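PDB 3LWU: succinylglutamate desuccinylase/aspartoacylase from Shewanella frigidimarina, which binds a zinc ion and is probably a hydrolase acting on ester bonds. Local coordinates for residues 44-49 with 78-83; 132-137 with 147-152; 321-326 with 364-369. All blocks are in the same frame, centred on the assembly; numbering follows the deposited sequence.

Contact 1: 44-49 with 78-83; sequences YSFMGS and TLLEGY
F46 and L80 mark the closest passage of the two backbones, their CA atoms 8.3 Å apart where the end of strand 38-46 passes the C-terminal end of helix 68-80. No backbone bond spans that gap. On the helix side the chain leaves through a type I turn from L80 to Y83, closed by Y83 N on L80 O. The F46 ring fills the space between: CB of L80 sits over one face, 4.2 Å from the ring centroid and 17° off the normal, a CH-pi contact displaced toward the rim. E81 comes from another side. Its chain, bent at chi2 (-56°), swings the carboxylate back to the ring's edge, where OE2 lies 3.5 Å from CZ of F46, the two planes turned 50° apart. M77 and L91 pack against the same phenyl side chain. The carboxylate takes its hydrogen bonds from other partners: OE1 from the backbone N of K22, OE2 with T21 and with Y346 of the second subunit. Strand and helix therefore meet here through apolar contact, while the acid, probably favoured at the ring edge by the slight positive charge of the ring hydrogens, also bonds the N-terminal residues and a neighbouring subunit.

Contact 2: 132-137 with 147-152; sequences QNWYAE and FCAYRS
Two successive helices of the catalytic domain, joined by a short connection, meet where W134, on the short helix 131-138, packs against A149 and Y150 of the long helix 143-160. The segments approach most closely at W134 and Y150, with 8.8 Å between their CA atoms, and the indole bridges much of that distance. Its CG stands anti to the backbone N (chi1 -171°), and the six-membered ring reaches the other helix while the five-membered ring stays nearer its own. CD1 of Y150 comes down over one indole face, 3.6 Å from CZ3 of W134. The phenol presents an edge to that face in a T-shaped pair, with centroids 4.8 Å apart and planes at 74°. CB of Y150 also closes on the rim of the indole, 3.7 Å from CH2 of W134.

At the indole edge the partner is backbone as well as side chain. CZ2 of W134 lies 3.9 Å from both the carbonyl carbon and CB of A149, and 3.6 Å from N of Y150. The ring edge thus lies against the A149 methyl and the backbone where A149 passes into Y150. Only nine residues separate the two segments, so this pairing is local in sequence, and the long helix carries further neighbours for the indole: L146 and M153 touch W134, and H138 stacks on it from within its own helix.

Y150 is held at its far end too: its hydroxyl is hydrogen-bonded to the carbonyl O of P237, its ring makes an edge-to-face pair with W238, and L241 of helix 230-247 packs against it, which places the phenol between W134 and that third helix.

Contact 3: 321-326 with 364-369; sequences IEYCAS and ILHFAS
With chi1 at -64° for Y323 and +71° for H366, the phenol and imidazole swing into the gap between strands 319-323 and 362-366 and lie one over the other. The contact joins the end of a strand in a four-stranded antiparallel sheet to strand 362-366, which has a classic beta bulge at I364 and L365. The rings form an offset stack, centroids 3.8 Å apart and planes 10° from parallel, with ND1 of H366 over the middle of the phenol, 3.3 Å from CD1 of Y323. CB of Y323 lies over the imidazole face. The face of the phenol away from H366 carries CG2 of I321. The Y323 hydroxyl donates to O of S369 at 2.7 Å, nearly in line with the carbonyl, and rests 3.5 Å from CB of F367. The ND1-H of H366 donates, close to the imidazole plane, to O of F367 at 2.8 Å, which fixes the ring's rotation. E267 of the second subunit hydrogen-bonds S369 OG, I115 of the third subunit packs on F367, and that side chain lies about 14 Å from the zinc ion. Two directional bonds, one from each ring, tie the stacked pair to residues 367-369.

The three contacts are well separated: the centres of contacts 1 and 2 are 32 Å apart, and contacts 2 and 3 fall on opposite sides of the chain's centre. Contact 1 is buried; contacts 2 and 3 are partly buried. Contact 1 joins a strand to a helix and contact 2 joins two helices, whereas contact 3 joins strand ends and the loops that follow. All three use an aromatic side chain, but differently: a phenyl under an aliphatic carbon, an edge-to-face pair, and a near-parallel stack. Only contact 3 has a hydrogen bond across its segments. Contacts 1 and 3 both touch the second subunit, and contact 3 also the third; contact 2 touches no other chain.

Contact 1: 44-49 with 78-83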
# COMPACT_ATOMS: atom_id res chain seq x y z
N TYR A 44 24.55 -8.29 18.88
CA TYR A 44 25.73 -9.11 18.99
C TYR A 44 26.83 -8.21 19.49
O TYR A 44 27.02 -7.10 18.98
CB TYR A 44 26.13 -9.67 17.61
CG TYR A 44 25.11 -10.60 17.02
CD1 TYR A 44 25.02 -11.91 17.44
CD2 TYR A 44 24.20 -10.16 16.07
CE1 TYR A 44 24.05 -12.80 16.89
CE2 TYR A 44 23.21 -11.04 15.54
CZ TYR A 44 23.16 -12.35 15.96
OH TYR A 44 22.24 -13.23 15.42
N SER A 45 27.57 -8.69 20.47
CA SER A 45 28.63 -7.90 21.06
C SER A 45 29.94 -8.68 21.09
O SER A 45 29.99 -9.78 21.62
CB SER A 45 28.20 -7.48 22.48
OG SER A 45 29.30 -6.87 23.13
N PHE A 46 30.99 -8.13 20.47
CA PHE A 46 32.34 -8.66 20.62
C PHE A 46 33.04 -7.80 21.66
O PHE A 46 33.34 -6.63 21.42
CB PHE A 46 33.12 -8.61 19.29
CG PHE A 46 32.67 -9.65 18.25
CD1 PHE A 46 31.57 -9.43 17.46
CD2 PHE A 46 33.37 -10.82 18.06
CE1 PHE A 46 31.17 -10.38 16.54
CE2 PHE A 46 33.00 -11.74 17.14
CZ PHE A 46 31.89 -11.53 16.38
N MSE A 47 33.29 -8.36 22.83
CA MSE A 47 33.90 -7.62 23.94
C MSE A 47 35.30 -7.25 23.60
O MSE A 47 36.03 -8.11 23.17
CB MSE A 47 34.07 -8.49 25.14
CG MSE A 47 32.96 -8.49 26.11
SE MSE A 47 33.69 -9.57 27.59
CE MSE A 47 31.96 -10.54 27.71
N GLY A 48 35.70 -6.02 23.86
CA GLY A 48 37.08 -5.64 23.70
C GLY A 48 37.91 -6.11 24.89
O GLY A 48 37.42 -6.14 25.99
N SER A 49 39.16 -6.50 24.65
CA SER A 49 40.11 -6.94 25.69
C SER A 49 40.88 -5.80 26.35
O SER A 49 41.52 -6.02 27.36
CB SER A 49 41.11 -7.97 25.11
OG SER A 49 41.74 -7.50 23.92
N THR A 78 31.97 -12.80 10.89
CA THR A 78 32.74 -13.99 10.46
C THR A 78 34.23 -13.65 10.48
O THR A 78 35.02 -14.42 11.00
CB THR A 78 32.29 -14.46 9.07
OG1 THR A 78 30.87 -14.70 9.12
CG2 THR A 78 33.02 -15.73 8.59
N LEU A 79 34.60 -12.48 9.96
CA LEU A 79 36.00 -12.06 9.98
C LEU A 79 36.44 -11.82 11.40
O LEU A 79 37.51 -12.28 11.81
CB LEU A 79 36.21 -10.80 9.13
CG LEU A 79 36.07 -10.99 7.59
CD1 LEU A 79 36.02 -9.63 6.91
CD2 LEU A 79 37.19 -11.88 7.00
N LEU A 80 35.63 -11.12 12.19
CA LEU A 80 36.02 -10.81 13.55
C LEU A 80 36.30 -12.05 14.44
O LEU A 80 37.05 -11.93 15.42
CB LEU A 80 35.02 -9.89 14.22
CG LEU A 80 34.97 -8.45 13.70
CD1 LEU A 80 33.66 -7.78 14.18
CD2 LEU A 80 36.22 -7.66 14.14
N GLU A 81 35.74 -13.21 14.10
CA GLU A 81 36.06 -14.42 14.85
C GLU A 81 37.56 -14.69 14.85
O GLU A 81 38.05 -15.27 15.78
CB GLU A 81 35.34 -15.68 14.28
CG GLU A 81 33.81 -15.63 14.20
CD GLU A 81 33.09 -15.32 15.51
OE1 GLU A 81 33.68 -15.46 16.61
OE2 GLU A 81 31.90 -14.92 15.44
N GLY A 82 38.27 -14.23 13.81
CA GLY A 82 39.73 -14.40 13.68
C GLY A 82 40.63 -13.20 13.94
O GLY A 82 41.83 -13.29 13.76
N TYR A 83 40.08 -12.06 14.35
CA TYR A 83 40.87 -10.89 14.70
C TYR A 83 40.77 -10.66 16.19
O TYR A 83 39.79 -11.06 16.82
CB TYR A 83 40.39 -9.64 13.94
CG TYR A 83 40.69 -9.70 12.47
CD1 TYR A 83 41.96 -9.45 12.00
CD2 TYR A 83 39.71 -10.02 11.53
CE1 TYR A 83 42.26 -9.51 10.66
CE2 TYR A 83 40.03 -10.10 10.16
CZ TYR A 83 41.31 -9.84 9.76
OH TYR A 83 41.69 -9.90 8.47

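Contact 2: 132-137 with 147-152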
# COMPACT_ATOMS: atom_id res chain seq x y z
N GLN A 132 26.88 26.37 26.19
CA GLN A 132 27.59 27.34 27.04
C GLN A 132 27.43 26.95 28.51
O GLN A 132 28.39 26.96 29.28
CB GLN A 132 27.07 28.78 26.86
CG GLN A 132 26.77 29.26 25.41
CD GLN A 132 25.90 30.53 25.38
OE1 GLN A 132 24.67 30.46 25.20
NE2 GLN A 132 26.52 31.69 25.57
N ASN A 133 26.21 26.61 28.89
CA ASN A 133 25.89 26.26 30.26
C ASN A 133 26.48 24.92 30.69
O ASN A 133 27.10 24.82 31.77
CB ASN A 133 24.37 26.22 30.44
CG ASN A 133 23.97 26.17 31.89
OD1 ASN A 133 23.88 27.21 32.54
ND2 ASN A 133 23.75 24.96 32.42
N TRP A 134 26.30 23.90 29.85
CA TRP A 134 26.76 22.57 30.17
C TRP A 134 28.27 22.58 30.38
O TRP A 134 28.79 22.01 31.36
CB TRP A 134 26.34 21.51 29.09
CG TRP A 134 26.64 20.12 29.59
CD1 TRP A 134 25.78 19.28 30.25
CD2 TRP A 134 27.90 19.42 29.52
NE1 TRP A 134 26.42 18.10 30.57
CE2 TRP A 134 27.72 18.17 30.14
CE3 TRP A 134 29.15 19.72 28.97
CZ2 TRP A 134 28.75 17.24 30.25
CZ3 TRP A 134 30.17 18.79 29.08
CH2 TRP A 134 29.97 17.57 29.72
N TYR A 135 28.95 23.28 29.46
CA TYR A 135 30.43 23.41 29.46
C TYR A 135 30.94 24.14 30.69
O TYR A 135 31.96 23.75 31.25
CB TYR A 135 30.93 24.11 28.19
CG TYR A 135 32.45 24.27 28.08
CD1 TYR A 135 33.24 23.28 27.49
CD2 TYR A 135 33.10 25.43 28.54
CE1 TYR A 135 34.63 23.41 27.38
CE2 TYR A 135 34.50 25.58 28.44
CZ TYR A 135 35.25 24.56 27.85
OH TYR A 135 36.62 24.68 27.73
N ALA A 136 30.23 25.22 31.08
CA ALA A 136 30.55 25.97 32.30
C ALA A 136 30.49 25.07 33.54
O ALA A 136 31.36 25.17 34.40
CB ALA A 136 29.62 27.21 32.44
N GLU A 137 29.51 24.17 33.59
CA GLU A 137 29.36 23.25 34.74
C GLU A 137 30.37 22.10 34.77
O GLU A 137 30.51 21.41 35.78
CB GLU A 137 27.93 22.67 34.77
CG GLU A 137 26.97 23.44 35.68
CD GLU A 137 25.51 23.33 35.24
OE1 GLU A 137 25.04 22.19 34.98
OE2 GLU A 137 24.85 24.39 35.14
N PHE A 147 34.42 14.19 28.32
CA PHE A 147 33.80 13.31 27.33
C PHE A 147 32.91 12.24 27.99
O PHE A 147 31.79 11.99 27.50
CB PHE A 147 34.83 12.67 26.37
CG PHE A 147 35.75 13.68 25.66
CD1 PHE A 147 35.36 15.01 25.46
CD2 PHE A 147 37.01 13.27 25.19
CE1 PHE A 147 36.22 15.91 24.81
CE2 PHE A 147 37.87 14.18 24.54
CZ PHE A 147 37.47 15.50 24.35
N CYS A 148 33.37 11.64 29.08
CA CYS A 148 32.56 10.65 29.79
C CYS A 148 31.27 11.24 30.35
O CYS A 148 30.19 10.65 30.20
CB CYS A 148 33.34 10.01 30.93
SG CYS A 148 32.37 8.86 31.92
N ALA A 149 31.35 12.42 30.99
CA ALA A 149 30.12 13.07 31.49
C ALA A 149 29.14 13.39 30.36
O ALA A 149 27.94 13.14 30.47
CB ALA A 149 30.45 14.33 32.25
N TYR A 150 29.68 13.93 29.28
CA TYR A 150 28.88 14.31 28.13
C TYR A 150 28.17 13.12 27.52
O TYR A 150 27.04 13.25 27.11
CB TYR A 150 29.75 14.98 27.07
CG TYR A 150 29.02 15.86 26.08
CD1 TYR A 150 28.46 17.06 26.48
CD2 TYR A 150 28.96 15.53 24.73
CE1 TYR A 150 27.80 17.90 25.58
CE2 TYR A 150 28.30 16.37 23.81
CZ TYR A 150 27.72 17.54 24.25
OH TYR A 150 27.11 18.39 23.39
N ARG A 151 28.84 11.98 27.43
CA ARG A 151 28.23 10.76 26.90
C ARG A 151 27.12 10.26 27.81
O ARG A 151 26.05 9.86 27.31
CB ARG A 151 29.29 9.66 26.67
CG ARG A 151 28.74 8.27 26.40
CD ARG A 151 29.85 7.30 25.96
NE ARG A 151 30.30 7.56 24.58
CZ ARG A 151 31.44 8.19 24.24
NH1 ARG A 151 32.28 8.63 25.17
NH2 ARG A 151 31.74 8.39 22.96
N SER A 152 27.34 10.26 29.13
CA SER A 152 26.27 9.88 30.07
C SER A 152 25.02 10.72 29.88
O SER A 152 23.92 10.19 29.98
CB SER A 152 26.68 10.03 31.52
OG SER A 152 27.87 9.34 31.73

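Contact 3: 321-326 with 364-369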
# COMPACT_ATOMS: atom_id res chain seq x y z
N ILE A 321 10.72 5.04 -18.57
CA ILE A 321 12.08 5.43 -18.49
C ILE A 321 13.10 4.32 -18.74
O ILE A 321 13.07 3.26 -18.09
CB ILE A 321 12.38 6.02 -17.11
CG1 ILE A 321 11.42 7.17 -16.81
CG2 ILE A 321 13.86 6.54 -17.06
CD1 ILE A 321 11.62 8.35 -17.75
N GLU A 322 14.01 4.61 -19.67
CA GLU A 322 15.23 3.84 -19.82
C GLU A 322 16.41 4.61 -19.21
O GLU A 322 16.68 5.76 -19.55
CB GLU A 322 15.52 3.46 -21.28
CG GLU A 322 16.72 2.48 -21.39
CD GLU A 322 16.82 1.76 -22.73
OE1 GLU A 322 15.85 1.75 -23.51
OE2 GLU A 322 17.89 1.19 -22.99
N TYR A 323 17.07 3.96 -18.26
CA TYR A 323 18.16 4.56 -17.50
C TYR A 323 19.45 4.30 -18.27
O TYR A 323 19.96 3.21 -18.21
CB TYR A 323 18.21 3.99 -16.06
CG TYR A 323 16.95 4.36 -15.28
CD1 TYR A 323 16.82 5.60 -14.69
CD2 TYR A 323 15.88 3.48 -15.19
CE1 TYR A 323 15.67 5.96 -14.02
CE2 TYR A 323 14.74 3.84 -14.54
CZ TYR A 323 14.63 5.08 -13.97
OH TYR A 323 13.45 5.43 -13.34
N CYS A 324 19.92 5.27 -19.04
CA CYS A 324 21.10 5.09 -19.87
C CYS A 324 22.38 5.25 -19.09
O CYS A 324 23.35 4.58 -19.37
CB CYS A 324 21.12 6.12 -21.01
SG CYS A 324 19.70 6.01 -22.00
N ALA A 325 22.44 6.18 -18.15
CA ALA A 325 23.72 6.46 -17.49
C ALA A 325 23.93 5.45 -16.40
O ALA A 325 23.08 5.31 -15.50
CB ALA A 325 23.74 7.86 -16.90
N SER A 326 25.08 4.79 -16.43
CA SER A 326 25.47 3.85 -15.37
C SER A 326 25.82 4.54 -14.06
O SER A 326 26.56 5.51 -14.02
CB SER A 326 26.73 3.08 -15.82
OG SER A 326 26.46 2.29 -16.95
N ILE A 364 24.90 8.81 -9.18
CA ILE A 364 25.13 7.91 -8.04
C ILE A 364 24.06 6.84 -7.93
O ILE A 364 24.38 5.68 -7.66
CB ILE A 364 25.27 8.69 -6.72
CG1 ILE A 364 26.58 9.47 -6.74
CG2 ILE A 364 25.23 7.77 -5.49
CD1 ILE A 364 27.82 8.55 -6.97
N LEU A 365 22.80 7.23 -8.11
CA LEU A 365 21.68 6.32 -7.96
C LEU A 365 20.54 6.78 -8.84
O LEU A 365 20.45 7.97 -9.22
CB LEU A 365 21.22 6.22 -6.48
CG LEU A 365 20.82 7.50 -5.77
CD1 LEU A 365 19.30 7.80 -5.92
CD2 LEU A 365 21.21 7.48 -4.27
N HIS A 366 19.68 5.83 -9.18
CA HIS A 366 18.44 6.17 -9.86
C HIS A 366 17.23 5.43 -9.30
O HIS A 366 17.35 4.47 -8.56
CB HIS A 366 18.56 6.01 -11.40
CG HIS A 366 18.65 4.60 -11.90
ND1 HIS A 366 17.55 3.76 -11.99
CD2 HIS A 366 19.70 3.91 -12.42
CE1 HIS A 366 17.93 2.61 -12.53
NE2 HIS A 366 19.23 2.67 -12.79
N PHE A 367 16.06 5.90 -9.72
CA PHE A 367 14.77 5.37 -9.31
C PHE A 367 14.60 3.91 -9.71
O PHE A 367 15.04 3.49 -10.79
CB PHE A 367 13.72 6.26 -9.99
CG PHE A 367 12.32 6.08 -9.48
CD1 PHE A 367 12.00 6.38 -8.17
CD2 PHE A 367 11.32 5.70 -10.32
CE1 PHE A 367 10.71 6.23 -7.70
CE2 PHE A 367 10.04 5.57 -9.86
CZ PHE A 367 9.74 5.84 -8.55
N ALA A 368 13.99 3.13 -8.83
CA ALA A 368 13.88 1.67 -8.99
C ALA A 368 12.77 1.22 -9.92
O ALA A 368 12.65 0.06 -10.18
CB ALA A 368 13.64 1.01 -7.61
N SER A 369 11.92 2.12 -10.38
CA SER A 369 10.84 1.72 -11.30
C SER A 369 11.06 2.43 -12.64
O SER A 369 11.75 3.44 -12.71
CB SER A 369 9.50 2.11 -10.69
OG SER A 369 8.42 1.98 -11.59